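Local coordinates for iron-regulated outer membrane protein (PDB 4B7O) that serves as a TonB-dependent iron transporter in the meningococcal outer membrane, probably importing iron bound to siderophores, at residues D127-I130 with G135-I138; I130-G135 with S626-F631; G113-D118 with S510-D515; V121-S126 with G363-F368; Q387-Q392 with L517-K522. All blocks are in the same frame, centred on the assembly; numbering follows the deposited sequence.

How the contacts relate
Contacts 2, 3 and 4 each join the plug domain to the surrounding beta-barrel, contact 1 lies within the plug, and contact 5 lies within the barrel. The plug segments all fall in residues 113-138, and contact 1 is nested inside the loops closed by contacts 3 and 4. Between centres, contacts 2 and 3 lie about 9 Å and 8 Å from contact 1, and all three touch through Glu630, Asn115, Gln129 and Asp515. Contact 5, about 14 Å from contact 1, meets it through Ile130 and Leu517. Contacts 4 and 5 have centres about 25 Å apart, yet their strands, 355-373 and 376-391, are neighbours. Contacts 2, 3 and 4 thus tie plug to barrel at three separate places.

Contact 1 (D127-I130 with G135-I138); sequences DSQI and GRFI
Two kinds of interaction bring Arg136 against residues 127-129: hydrogen bonding at the rim of its guanidinium group and stacking over one face. The polar part is aimed at a single backbone oxygen. Arg136 NH2 donates to Asp127 O over 3.0 Å, with the oxygen slightly tilted from the guanidinium plane, and Arg136 NE adds a weak bond to the same Asp127 O at 3.4 Å. The carboxylate of Asp127 forms a salt bridge with Lys442.

The stacking comes from Gln129. Its CB sits over the centre of the guanidinium, 3.6 Å from Arg136 CZ, and its amide continues over the group with the two planes only 21° apart. Placing CG between the backbone N and carbonyl carbon (chi1 74°) lifts the Gln129 chain across the arginine at about a right angle. Gln129 OE1 comes within 3.5 Å of Arg136 NH1, but the angle is too poor for a hydrogen bond. Beyond the two segments, Arg136 NH1 has a long, weak ion pair with Glu630, and Arg136 O accepts from Gln114.

Here a buried arginine ties together two limbs of an irregular loop. This loop, between strands 118-121 and 144-150, belongs to the plug domain of a TonB-dependent receptor, the globular plug that sits inside the barrel.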
# COMPACT_ATOMS: atom_id res chain seq x y z
N ASP A 127 9.53 -3.43 -3.09
CA ASP A 127 9.26 -3.93 -1.78
C ASP A 127 10.29 -3.46 -0.78
O ASP A 127 10.21 -3.78 0.42
CB ASP A 127 9.08 -5.46 -1.82
CG ASP A 127 10.35 -6.21 -2.10
OD1 ASP A 127 11.27 -5.64 -2.73
OD2 ASP A 127 10.41 -7.40 -1.72
N SER A 128 11.24 -2.66 -1.25
CA SER A 128 12.22 -2.07 -0.33
C SER A 128 11.68 -0.82 0.35
O SER A 128 10.67 -0.27 -0.06
CB SER A 128 13.56 -1.81 -1.02
OG SER A 128 13.96 -3.00 -1.72
N GLN A 129 12.32 -0.44 1.43
CA GLN A 129 11.90 0.75 2.12
C GLN A 129 13.06 1.72 2.40
O GLN A 129 14.23 1.34 2.34
CB GLN A 129 11.26 0.32 3.41
CG GLN A 129 12.25 -0.14 4.44
CD GLN A 129 11.58 -0.53 5.70
OE1 GLN A 129 10.54 0.02 6.06
NE2 GLN A 129 12.12 -1.51 6.37
N ILE A 130 12.71 2.97 2.70
CA ILE A 130 13.62 3.97 3.28
C ILE A 130 14.11 3.71 4.74
O ILE A 130 15.28 3.66 4.96
CB ILE A 130 13.01 5.38 3.11
CG1 ILE A 130 12.87 5.68 1.61
CG2 ILE A 130 13.89 6.44 3.78
CD1 ILE A 130 11.93 6.81 1.33
N GLY A 135 6.51 4.62 7.33
CA GLY A 135 5.78 3.66 6.50
C GLY A 135 6.28 3.77 5.07
O GLY A 135 6.89 4.77 4.69
N ARG A 136 6.01 2.76 4.26
CA ARG A 136 6.38 2.85 2.87
C ARG A 136 5.46 3.88 2.15
O ARG A 136 4.32 4.11 2.55
CB ARG A 136 6.31 1.46 2.26
CG ARG A 136 7.40 0.54 2.84
CD ARG A 136 7.19 -0.87 2.30
NE ARG A 136 8.36 -1.74 2.34
CZ ARG A 136 8.84 -2.34 3.42
NH1 ARG A 136 8.28 -2.18 4.63
NH2 ARG A 136 9.91 -3.13 3.29
N PHE A 137 5.97 4.52 1.11
CA PHE A 137 5.26 5.62 0.43
C PHE A 137 3.87 5.19 -0.06
O PHE A 137 3.75 4.18 -0.78
CB PHE A 137 6.09 6.11 -0.78
CG PHE A 137 5.68 7.46 -1.29
CD1 PHE A 137 4.59 7.62 -2.19
CD2 PHE A 137 6.37 8.61 -0.87
CE1 PHE A 137 4.19 8.89 -2.62
CE2 PHE A 137 5.97 9.88 -1.31
CZ PHE A 137 4.89 10.02 -2.19
N ILE A 138 2.83 5.96 0.30
CA ILE A 138 1.50 5.67 -0.17
C ILE A 138 1.03 6.69 -1.18
O ILE A 138 1.01 7.88 -0.90
CB ILE A 138 0.47 5.66 0.97
CG1 ILE A 138 0.84 4.60 2.01
CG2 ILE A 138 -0.87 5.33 0.35
CD1 ILE A 138 0.07 4.65 3.32

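Contact 2 (I130-G135 with S626-F631); sequences ILYHQG and SANPEF
Tyr132 and Asn628 lie with ring and amide almost parallel, their planes 3° apart, but slipped so that the amide is neither squarely over the face nor at the edge of the ring. Asn628 ND2 makes the touch, 3.1 Å from Tyr132 CD2, a tight approach, while the neighbouring ring carbon Tyr132 CG is 3.8 Å from the same nitrogen. Because the planes match, the N-H bonds of the amide run alongside the ring instead of pointing into it.

His133 CD2 lies 3.5 Å above the Tyr132 ring, offset toward its rim, on the opposite side of the ring plane from the asparagine's oblique approach. The first torsion of Tyr132 (chi1 70°) swings the ring across toward residues 626-631. Nearer the backbone, Tyr132 CB meets Glu630 OE1 at 4.0 Å.

Each side is shaped by a turn. Leu131 to Gln134 form a type I beta turn that presents Tyr132. Opposite, Ser626 OG accepts from Asn628 N over 3.1 Å, an ST turn just before Asn628.

Both barrel residues have polar partners outside the two segments: Asn628 OD1 accepts from Arg725, and the Glu630 carboxylate has weak links to Arg136 and Gln129 of the plug. What joins these two loops directly is therefore close packing of an amide nitrogen beside a ring carbon, not hydrogen bonding, with the polar bonds made to residues around them.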
# COMPACT_ATOMS: atom_id res chain seq x y z
N ILE A 130 12.71 2.97 2.70
CA ILE A 130 13.62 3.97 3.28
C ILE A 130 14.11 3.71 4.74
O ILE A 130 15.28 3.66 4.96
CB ILE A 130 13.01 5.38 3.11
CG1 ILE A 130 12.87 5.68 1.61
CG2 ILE A 130 13.89 6.44 3.78
CD1 ILE A 130 11.93 6.81 1.33
N LEU A 131 13.23 3.56 5.72
CA LEU A 131 13.67 3.32 7.11
C LEU A 131 12.51 2.83 7.93
O LEU A 131 11.37 3.21 7.68
CB LEU A 131 14.24 4.57 7.77
CG LEU A 131 14.92 4.64 9.17
CD1 LEU A 131 16.38 4.22 9.09
CD2 LEU A 131 14.83 6.04 9.75
N TYR A 132 12.79 2.03 8.94
CA TYR A 132 11.72 1.26 9.56
C TYR A 132 10.87 2.15 10.44
O TYR A 132 9.77 1.75 10.89
CB TYR A 132 12.25 -0.02 10.29
CG TYR A 132 13.03 0.30 11.53
CD1 TYR A 132 14.40 0.66 11.47
CD2 TYR A 132 12.39 0.32 12.78
CE1 TYR A 132 15.11 0.99 12.62
CE2 TYR A 132 13.10 0.64 13.94
CZ TYR A 132 14.45 0.97 13.85
OH TYR A 132 15.10 1.32 15.01
N HIS A 133 11.36 3.37 10.69
CA HIS A 133 10.66 4.38 11.52
C HIS A 133 9.63 5.16 10.76
O HIS A 133 9.11 6.16 11.25
CB HIS A 133 11.68 5.33 12.14
CG HIS A 133 12.37 4.78 13.35
ND1 HIS A 133 11.73 4.57 14.49
CD2 HIS A 133 13.69 4.39 13.56
CE1 HIS A 133 12.58 4.05 15.41
NE2 HIS A 133 13.78 3.95 14.84
N GLN A 134 9.33 4.73 9.55
CA GLN A 134 8.33 5.36 8.73
C GLN A 134 7.71 4.31 7.82
O GLN A 134 8.30 3.24 7.58
CB GLN A 134 8.97 6.45 7.91
CG GLN A 134 9.91 5.99 6.81
CD GLN A 134 10.66 7.19 6.26
OE1 GLN A 134 11.35 7.90 7.00
NE2 GLN A 134 10.50 7.47 4.98
N GLY A 135 6.51 4.62 7.33
CA GLY A 135 5.78 3.66 6.50
C GLY A 135 6.28 3.77 5.07
O GLY A 135 6.89 4.77 4.69
N SER A 626 10.21 -9.44 14.64
CA SER A 626 9.97 -8.03 15.05
C SER A 626 8.50 -7.59 15.23
O SER A 626 7.65 -7.94 14.41
CB SER A 626 10.60 -7.12 14.00
OG SER A 626 10.48 -5.75 14.40
N ALA A 627 8.26 -6.74 16.22
CA ALA A 627 6.94 -6.13 16.45
C ALA A 627 6.71 -4.82 15.69
O ALA A 627 5.74 -4.11 15.94
CB ALA A 627 6.73 -5.87 17.92
N ASN A 628 7.62 -4.50 14.80
CA ASN A 628 7.52 -3.27 14.05
C ASN A 628 6.23 -3.28 13.20
O ASN A 628 5.92 -4.31 12.57
CB ASN A 628 8.77 -3.11 13.14
CG ASN A 628 10.00 -2.66 13.90
OD1 ASN A 628 10.02 -2.52 15.14
ND2 ASN A 628 11.04 -2.43 13.16
N PRO A 629 5.49 -2.14 13.16
CA PRO A 629 4.21 -2.03 12.42
C PRO A 629 4.31 -2.44 10.95
O PRO A 629 3.31 -2.79 10.34
CB PRO A 629 3.83 -0.53 12.52
CG PRO A 629 4.99 0.18 13.20
CD PRO A 629 5.76 -0.90 13.93
N GLU A 630 5.50 -2.30 10.39
CA GLU A 630 5.86 -2.79 9.07
C GLU A 630 5.37 -4.26 8.86
O GLU A 630 4.84 -4.59 7.81
CB GLU A 630 7.39 -2.73 8.97
CG GLU A 630 7.96 -2.94 7.59
CD GLU A 630 9.42 -3.37 7.63
OE1 GLU A 630 10.17 -2.95 8.57
OE2 GLU A 630 9.82 -4.14 6.70
N PHE A 631 5.60 -5.12 9.86
CA PHE A 631 5.16 -6.52 9.85
C PHE A 631 3.67 -6.65 10.09
O PHE A 631 3.01 -7.49 9.49
CB PHE A 631 5.97 -7.35 10.84
CG PHE A 631 7.43 -7.32 10.53
CD1 PHE A 631 7.92 -8.07 9.46
CD2 PHE A 631 8.30 -6.43 11.22
CE1 PHE A 631 9.23 -8.01 9.12
CE2 PHE A 631 9.64 -6.34 10.86
CZ PHE A 631 10.10 -7.13 9.80

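Contact 3 (G113-D118 with S510-D515); sequences GQNSVD and SPRLYD
One face of the Arg512 guanidinium is overlain by the side-chain amide of Asn115, with the two planes 17° apart, while the backbone oxygen of Asn115 sits at its edge, in plane. The same residue thus meets the arginine twice, once over a face and once at the edge.

At the edge the grip is side-on. Arg512 NE donates to Asn115 O over 3.0 Å, approaching in the carbonyl plane, and Arg512 NH2 reaches Asn115 O at 2.9 Å from above that plane. A bend at chi2 (-59°) turns the arginine chain so that both nitrogens converge on one oxygen. Arg512 NH1 makes a weak bond to Ser510 O, 3.1 Å away.

Asn115 belongs to a tight bend in which Gly113 O accepts from both Ser116 N and Val117 N, approaching from opposite faces of its carbonyl plane.

Arg509 NE also donates to Asn115 O, so two arginines of the barrel grip a single plug carbonyl. Such converging positive charge would be expected to polarise that oxygen strongly, while the salt bridge from Arg512 NH2 to Glu535 would partly offset the charge.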
# COMPACT_ATOMS: atom_id res chain seq x y z
N GLY A 113 1.37 -5.98 7.72
CA GLY A 113 1.86 -4.62 7.38
C GLY A 113 2.54 -4.52 6.01
O GLY A 113 2.62 -5.52 5.26
N GLN A 114 3.11 -3.35 5.70
CA GLN A 114 3.69 -3.14 4.35
C GLN A 114 4.95 -3.94 4.06
O GLN A 114 5.41 -3.99 2.92
CB GLN A 114 3.95 -1.69 4.08
CG GLN A 114 2.69 -0.94 3.79
CD GLN A 114 2.84 0.55 4.03
OE1 GLN A 114 3.13 1.01 5.16
NE2 GLN A 114 2.64 1.33 2.97
N ASN A 115 5.53 -4.56 5.08
CA ASN A 115 6.53 -5.55 4.80
C ASN A 115 5.97 -6.70 3.91
O ASN A 115 6.72 -7.33 3.18
CB ASN A 115 7.13 -6.06 6.10
CG ASN A 115 7.98 -7.30 5.89
OD1 ASN A 115 9.12 -7.21 5.45
ND2 ASN A 115 7.42 -8.45 6.20
N SER A 116 4.67 -6.93 3.91
CA SER A 116 4.16 -8.00 3.03
C SER A 116 3.09 -7.50 2.08
O SER A 116 2.75 -8.20 1.13
CB SER A 116 3.57 -9.19 3.82
OG SER A 116 3.57 -8.98 5.22
N VAL A 117 2.50 -6.34 2.36
CA VAL A 117 1.48 -5.88 1.40
C VAL A 117 1.98 -4.77 0.52
O VAL A 117 2.48 -3.78 0.99
CB VAL A 117 0.10 -5.66 2.05
CG1 VAL A 117 0.20 -5.64 3.56
CG2 VAL A 117 -0.73 -4.51 1.47
N ASP A 118 1.90 -4.97 -0.79
CA ASP A 118 2.40 -4.00 -1.74
C ASP A 118 1.35 -2.96 -2.02
O ASP A 118 0.20 -3.17 -1.67
CB ASP A 118 2.83 -4.70 -3.01
CG ASP A 118 3.99 -5.67 -2.77
OD1 ASP A 118 4.92 -5.36 -1.96
OD2 ASP A 118 3.94 -6.77 -3.33
N SER A 510 10.65 -12.95 -1.59
CA SER A 510 12.10 -12.81 -1.33
C SER A 510 12.44 -11.83 -0.25
O SER A 510 11.72 -10.86 -0.04
CB SER A 510 12.79 -12.30 -2.60
OG SER A 510 12.16 -11.13 -3.12
N PRO A 511 13.55 -12.07 0.47
CA PRO A 511 13.93 -11.22 1.61
C PRO A 511 14.00 -9.79 1.15
O PRO A 511 14.42 -9.55 0.02
CB PRO A 511 15.35 -11.67 1.91
CG PRO A 511 15.58 -12.95 1.17
CD PRO A 511 14.37 -13.28 0.38
N ARG A 512 13.55 -8.85 1.97
CA ARG A 512 13.71 -7.44 1.61
C ARG A 512 15.12 -6.96 1.91
O ARG A 512 15.71 -7.36 2.91
CB ARG A 512 12.73 -6.55 2.34
CG ARG A 512 11.41 -7.23 2.67
CD ARG A 512 10.60 -7.77 1.49
NE ARG A 512 9.35 -8.33 2.07
CZ ARG A 512 9.22 -9.54 2.64
NH1 ARG A 512 10.21 -10.44 2.65
NH2 ARG A 512 8.05 -9.87 3.18
N LEU A 513 15.67 -6.13 1.04
CA LEU A 513 16.93 -5.42 1.34
C LEU A 513 16.74 -4.56 2.58
O LEU A 513 15.66 -4.07 2.85
CB LEU A 513 17.34 -4.56 0.16
CG LEU A 513 17.41 -5.29 -1.19
CD1 LEU A 513 17.34 -4.34 -2.38
CD2 LEU A 513 18.64 -6.18 -1.32
N TYR A 514 17.79 -4.41 3.37
CA TYR A 514 17.76 -3.59 4.61
C TYR A 514 17.43 -2.11 4.32
O TYR A 514 17.45 -1.68 3.16
CB TYR A 514 19.14 -3.73 5.31
CG TYR A 514 19.24 -3.33 6.77
CD1 TYR A 514 18.60 -4.07 7.78
CD2 TYR A 514 20.04 -2.23 7.15
CE1 TYR A 514 18.74 -3.71 9.13
CE2 TYR A 514 20.16 -1.86 8.47
CZ TYR A 514 19.53 -2.58 9.46
OH TYR A 514 19.71 -2.15 10.76
N ASP A 515 17.08 -1.35 5.34
CA ASP A 515 16.61 0.05 5.11
C ASP A 515 17.57 0.81 4.22
O ASP A 515 18.80 0.78 4.44
CB ASP A 515 16.49 0.81 6.43
CG ASP A 515 15.48 0.18 7.35
OD1 ASP A 515 14.93 -0.88 6.93
OD2 ASP A 515 15.23 0.74 8.47

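Contact 4 (V121-S126 with G363-F368); sequences VDNAYS and GMNFNF
Asn365 ND2, facing Asn123 across the contact, donates to Asn329 OD1, and Asn329 returns a bond from its own ND2 to Asn123 O. This outside asparagine therefore bridges the two segments, which share no direct hydrogen bond. Asn365 OD1 is taken as well, accepting from Asn383, so its amide is fixed from both ends.

Asn123 and Asn365 approach from opposite directions, their amide planes 42° apart. The two nitrogens come closest: Asn123 ND2 and Asn365 ND2 are 3.2 Å apart, but both are donors and cannot bond to one another. Asn365 ND2 also passes 3.5 Å from Asn123 O. Behind the amide, Asn365 CB packs against Asn123 ND2 at 4.0 Å, its chi1 of -62° setting CG beside the backbone N.

Asn123 is delivered by a type I' beta turn from Val121 to Ala124, in which Asp122 and Asn123 both take left-handed backbone angles. Ala124 N closes the turn on Val121 O over 3.1 Å.

The turn starts at the end of strand 118-121, an outermost strand of the four-stranded mixed sheet of the plug, and Asp122 OD2 is hydrogen-bonded to Thr171 OG1 of the adjacent strand 166-171. Opposite it, strand 355-373 runs through the barrel wall between antiparallel strands 323-339 and 376-391, from which Asn329 and Asn383 come. The small contact thus sets a plug beta turn against the barrel wall.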
# COMPACT_ATOMS: atom_id res chain seq x y z
N VAL A 121 0.87 0.50 -8.37
CA VAL A 121 0.22 1.49 -9.19
C VAL A 121 0.66 1.29 -10.59
O VAL A 121 1.85 1.19 -10.83
CB VAL A 121 0.30 2.97 -8.66
CG1 VAL A 121 1.01 3.08 -7.31
CG2 VAL A 121 0.79 3.97 -9.72
N ASP A 122 -0.31 1.22 -11.49
CA ASP A 122 -0.11 0.74 -12.85
C ASP A 122 0.73 -0.54 -12.98
O ASP A 122 1.46 -0.73 -13.97
CB ASP A 122 0.44 1.86 -13.70
CG ASP A 122 -0.55 2.99 -13.83
OD1 ASP A 122 -1.77 2.71 -13.97
OD2 ASP A 122 -0.12 4.16 -13.82
N ASN A 123 0.62 -1.42 -11.99
CA ASN A 123 1.36 -2.65 -12.03
C ASN A 123 2.90 -2.48 -11.88
O ASN A 123 3.66 -3.20 -12.50
CB ASN A 123 1.05 -3.44 -13.32
CG ASN A 123 1.17 -4.94 -13.09
OD1 ASN A 123 0.89 -5.43 -11.99
ND2 ASN A 123 1.59 -5.68 -14.11
N ALA A 124 3.33 -1.51 -11.07
CA ALA A 124 4.71 -1.37 -10.72
C ALA A 124 4.78 -1.13 -9.23
O ALA A 124 4.06 -0.31 -8.71
CB ALA A 124 5.32 -0.21 -11.47
N TYR A 125 5.70 -1.80 -8.56
CA TYR A 125 5.79 -1.69 -7.14
C TYR A 125 7.14 -2.27 -6.72
O TYR A 125 7.71 -3.13 -7.37
CB TYR A 125 4.65 -2.52 -6.49
CG TYR A 125 4.54 -3.98 -7.04
CD1 TYR A 125 3.78 -4.27 -8.16
CD2 TYR A 125 5.18 -5.03 -6.41
CE1 TYR A 125 3.68 -5.57 -8.67
CE2 TYR A 125 5.07 -6.33 -6.89
CZ TYR A 125 4.32 -6.58 -8.03
OH TYR A 125 4.21 -7.85 -8.50
N SER A 126 7.57 -1.89 -5.55
CA SER A 126 8.88 -2.20 -5.07
C SER A 126 8.63 -2.65 -3.66
O SER A 126 7.63 -2.28 -3.08
CB SER A 126 9.68 -0.88 -5.04
OG SER A 126 10.73 -0.94 -4.14
N GLY A 363 11.30 -3.10 -13.82
CA GLY A 363 10.49 -4.29 -13.93
C GLY A 363 9.83 -4.34 -15.24
O GLY A 363 9.65 -3.31 -15.90
N MET A 364 9.53 -5.56 -15.65
CA MET A 364 8.68 -5.81 -16.80
C MET A 364 7.79 -6.99 -16.54
O MET A 364 8.16 -7.89 -15.80
CB MET A 364 9.47 -6.02 -18.08
CG MET A 364 10.87 -6.50 -17.82
SD MET A 364 11.72 -6.80 -19.38
CE MET A 364 12.85 -8.13 -18.90
N ASN A 365 6.62 -6.95 -17.14
CA ASN A 365 5.66 -8.03 -17.01
C ASN A 365 5.10 -8.38 -18.33
O ASN A 365 4.68 -7.50 -19.09
CB ASN A 365 4.51 -7.60 -16.12
CG ASN A 365 4.99 -7.26 -14.74
OD1 ASN A 365 5.59 -8.10 -14.10
ND2 ASN A 365 4.78 -6.01 -14.30
N PHE A 366 5.12 -9.67 -18.63
CA PHE A 366 4.40 -10.13 -19.82
C PHE A 366 3.37 -11.18 -19.41
O PHE A 366 3.72 -12.23 -18.88
CB PHE A 366 5.35 -10.71 -20.84
CG PHE A 366 6.42 -9.76 -21.31
CD1 PHE A 366 7.60 -9.57 -20.56
CD2 PHE A 366 6.28 -9.06 -22.51
CE1 PHE A 366 8.59 -8.69 -20.98
CE2 PHE A 366 7.29 -8.19 -22.95
CZ PHE A 366 8.44 -8.01 -22.18
N ASN A 367 2.11 -10.88 -19.65
CA ASN A 367 1.04 -11.80 -19.32
C ASN A 367 0.29 -12.21 -20.59
O ASN A 367 -0.29 -11.35 -21.25
CB ASN A 367 0.12 -11.14 -18.29
CG ASN A 367 0.92 -10.54 -17.10
OD1 ASN A 367 1.32 -11.25 -16.15
ND2 ASN A 367 1.18 -9.22 -17.17
N PHE A 368 0.36 -13.50 -20.93
CA PHE A 368 -0.38 -14.08 -22.08
C PHE A 368 -1.62 -14.91 -21.72
O PHE A 368 -1.59 -15.72 -20.76
CB PHE A 368 0.53 -15.04 -22.83
CG PHE A 368 1.79 -14.44 -23.32
CD1 PHE A 368 1.85 -13.83 -24.58
CD2 PHE A 368 2.96 -14.51 -22.53
CE1 PHE A 368 3.05 -13.30 -25.06
CE2 PHE A 368 4.17 -13.98 -23.00
CZ PHE A 368 4.20 -13.38 -24.27

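Contact 5 (Q387-Q392 with L517-K522); sequences QEIKPQ and LQTHGK
Pro391 and His520 bring the backbones nearest, with CA atoms 6.3 Å apart, where segment 387-392 runs past a type I beta turn from Gln518 to Gly521. Gly521 N closes that turn on Gln518 O, and Gly521 itself takes a positive phi that suits glycine.

Thr519 is the side chain on which the strand packs. Ile389 CG2 presses on Thr519 OG1 at 3.2 Å, a close carbon-oxygen touch, and Ile389 CD1 lies 4.0 Å from the same Thr519 OG1. The hydroxyl has hydrogen-bond partners in its own loop, Ala516 O and Asp515 O. The methyl branch goes to the proline: Thr519 CG2 and Pro391 CG are 4.0 Å apart, the two side chains crossing at about a right angle. In Thr519, OG1 beside the backbone N (chi1 -58°) leaves CG2 anti to that N, and oxygen and methyl meet different partners.

Pro391 CG also reaches the backbone at His520 N, 4.2 Å away. The imidazole of His520 is pinned by Lys522 N, which donates in the ring plane to His520 ND1 over 3.1 Å, and His520 NE2 is bonded to Tyr347 O.

Strand 376-391 lies in the barrel between antiparallel strands 355-373 and 441-455. Ile389 and Pro391 meet the loop between strands 498-509 and 525-528, consistent with the extracellular side, where TonB-dependent barrels carry their long loops; Thr519 also touches Pro440, just ahead of strand 441-455.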
# COMPACT_ATOMS: atom_id res chain seq x y z
N GLN A 387 15.79 -4.38 -8.26
CA GLN A 387 15.95 -3.29 -7.33
C GLN A 387 17.37 -2.90 -7.01
O GLN A 387 18.19 -3.78 -6.76
CB GLN A 387 15.27 -3.63 -6.02
CG GLN A 387 13.84 -3.17 -6.03
CD GLN A 387 13.03 -3.91 -5.03
OE1 GLN A 387 12.80 -5.12 -5.17
NE2 GLN A 387 12.59 -3.20 -4.00
N GLU A 388 17.63 -1.60 -6.90
CA GLU A 388 18.97 -1.14 -6.47
C GLU A 388 18.87 0.02 -5.53
O GLU A 388 18.24 1.04 -5.88
CB GLU A 388 19.85 -0.73 -7.67
CG GLU A 388 21.31 -0.48 -7.28
CD GLU A 388 22.30 -0.10 -8.44
OE1 GLU A 388 21.92 -0.08 -9.66
OE2 GLU A 388 23.48 0.21 -8.12
N ILE A 389 19.47 -0.12 -4.34
CA ILE A 389 19.51 0.91 -3.34
C ILE A 389 20.87 1.62 -3.55
O ILE A 389 21.87 0.96 -3.64
CB ILE A 389 19.48 0.28 -1.94
CG1 ILE A 389 18.10 -0.28 -1.58
CG2 ILE A 389 19.82 1.25 -0.88
CD1 ILE A 389 17.92 -0.76 -0.14
N LYS A 390 20.89 2.96 -3.65
CA LYS A 390 22.11 3.76 -3.96
C LYS A 390 22.17 4.91 -3.03
O LYS A 390 21.49 5.90 -3.26
CB LYS A 390 22.03 4.36 -5.37
CG LYS A 390 21.35 3.45 -6.35
CD LYS A 390 20.95 4.17 -7.62
CE LYS A 390 20.53 3.12 -8.62
NZ LYS A 390 20.46 3.69 -9.98
N PRO A 391 22.89 4.77 -1.91
CA PRO A 391 23.06 5.86 -0.97
C PRO A 391 24.09 6.90 -1.49
O PRO A 391 24.78 6.64 -2.47
CB PRO A 391 23.57 5.16 0.27
CG PRO A 391 24.26 3.93 -0.24
CD PRO A 391 23.71 3.60 -1.57
N GLN A 392 24.18 8.08 -0.87
CA GLN A 392 25.07 9.13 -1.38
C GLN A 392 26.53 8.71 -1.35
O GLN A 392 27.27 8.91 -2.31
CB GLN A 392 24.89 10.39 -0.56
CG GLN A 392 25.60 11.61 -1.11
CD GLN A 392 24.91 12.87 -0.64
OE1 GLN A 392 23.89 13.28 -1.23
NE2 GLN A 392 25.43 13.49 0.44
N LEU A 517 18.13 3.93 3.89
CA LEU A 517 18.79 5.03 4.56
C LEU A 517 19.95 4.58 5.46
O LEU A 517 20.69 5.41 5.98
CB LEU A 517 17.79 5.86 5.35
CG LEU A 517 18.45 7.14 5.88
CD1 LEU A 517 19.13 8.01 4.80
CD2 LEU A 517 17.42 7.91 6.68
N GLN A 518 20.15 3.28 5.60
CA GLN A 518 21.21 2.80 6.46
C GLN A 518 22.16 2.00 5.68
O GLN A 518 23.12 1.48 6.22
CB GLN A 518 20.67 1.96 7.60
CG GLN A 518 19.77 2.72 8.54
CD GLN A 518 19.84 2.10 9.94
OE1 GLN A 518 20.79 2.34 10.72
NE2 GLN A 518 18.84 1.31 10.27
N THR A 519 21.95 1.94 4.38
CA THR A 519 22.81 1.17 3.51
C THR A 519 24.32 1.54 3.54
O THR A 519 25.18 0.67 3.31
CB THR A 519 22.27 1.23 2.09
OG1 THR A 519 20.92 0.72 2.09
CG2 THR A 519 23.13 0.40 1.18
N HIS A 520 24.63 2.81 3.83
CA HIS A 520 26.02 3.29 3.96
C HIS A 520 26.87 2.51 4.94
O HIS A 520 28.10 2.50 4.83
CB HIS A 520 26.02 4.76 4.37
CG HIS A 520 25.09 5.06 5.51
ND1 HIS A 520 25.35 4.66 6.77
CD2 HIS A 520 23.87 5.69 5.54
CE1 HIS A 520 24.36 5.04 7.57
NE2 HIS A 520 23.44 5.66 6.82
N GLY A 521 26.22 1.88 5.92
CA GLY A 521 26.89 0.93 6.80
C GLY A 521 27.60 1.52 7.99
O GLY A 521 28.30 0.83 8.72
N LYS A 522 27.38 2.80 8.24
CA LYS A 522 27.93 3.44 9.40
C LYS A 522 27.65 2.63 10.66
O LYS A 522 28.48 2.58 11.60
CB LYS A 522 27.38 4.86 9.52
CG LYS A 522 27.70 5.56 10.84
CD LYS A 522 27.93 7.06 10.63
CE LYS A 522 28.48 7.66 11.93
NZ LYS A 522 28.29 9.13 11.95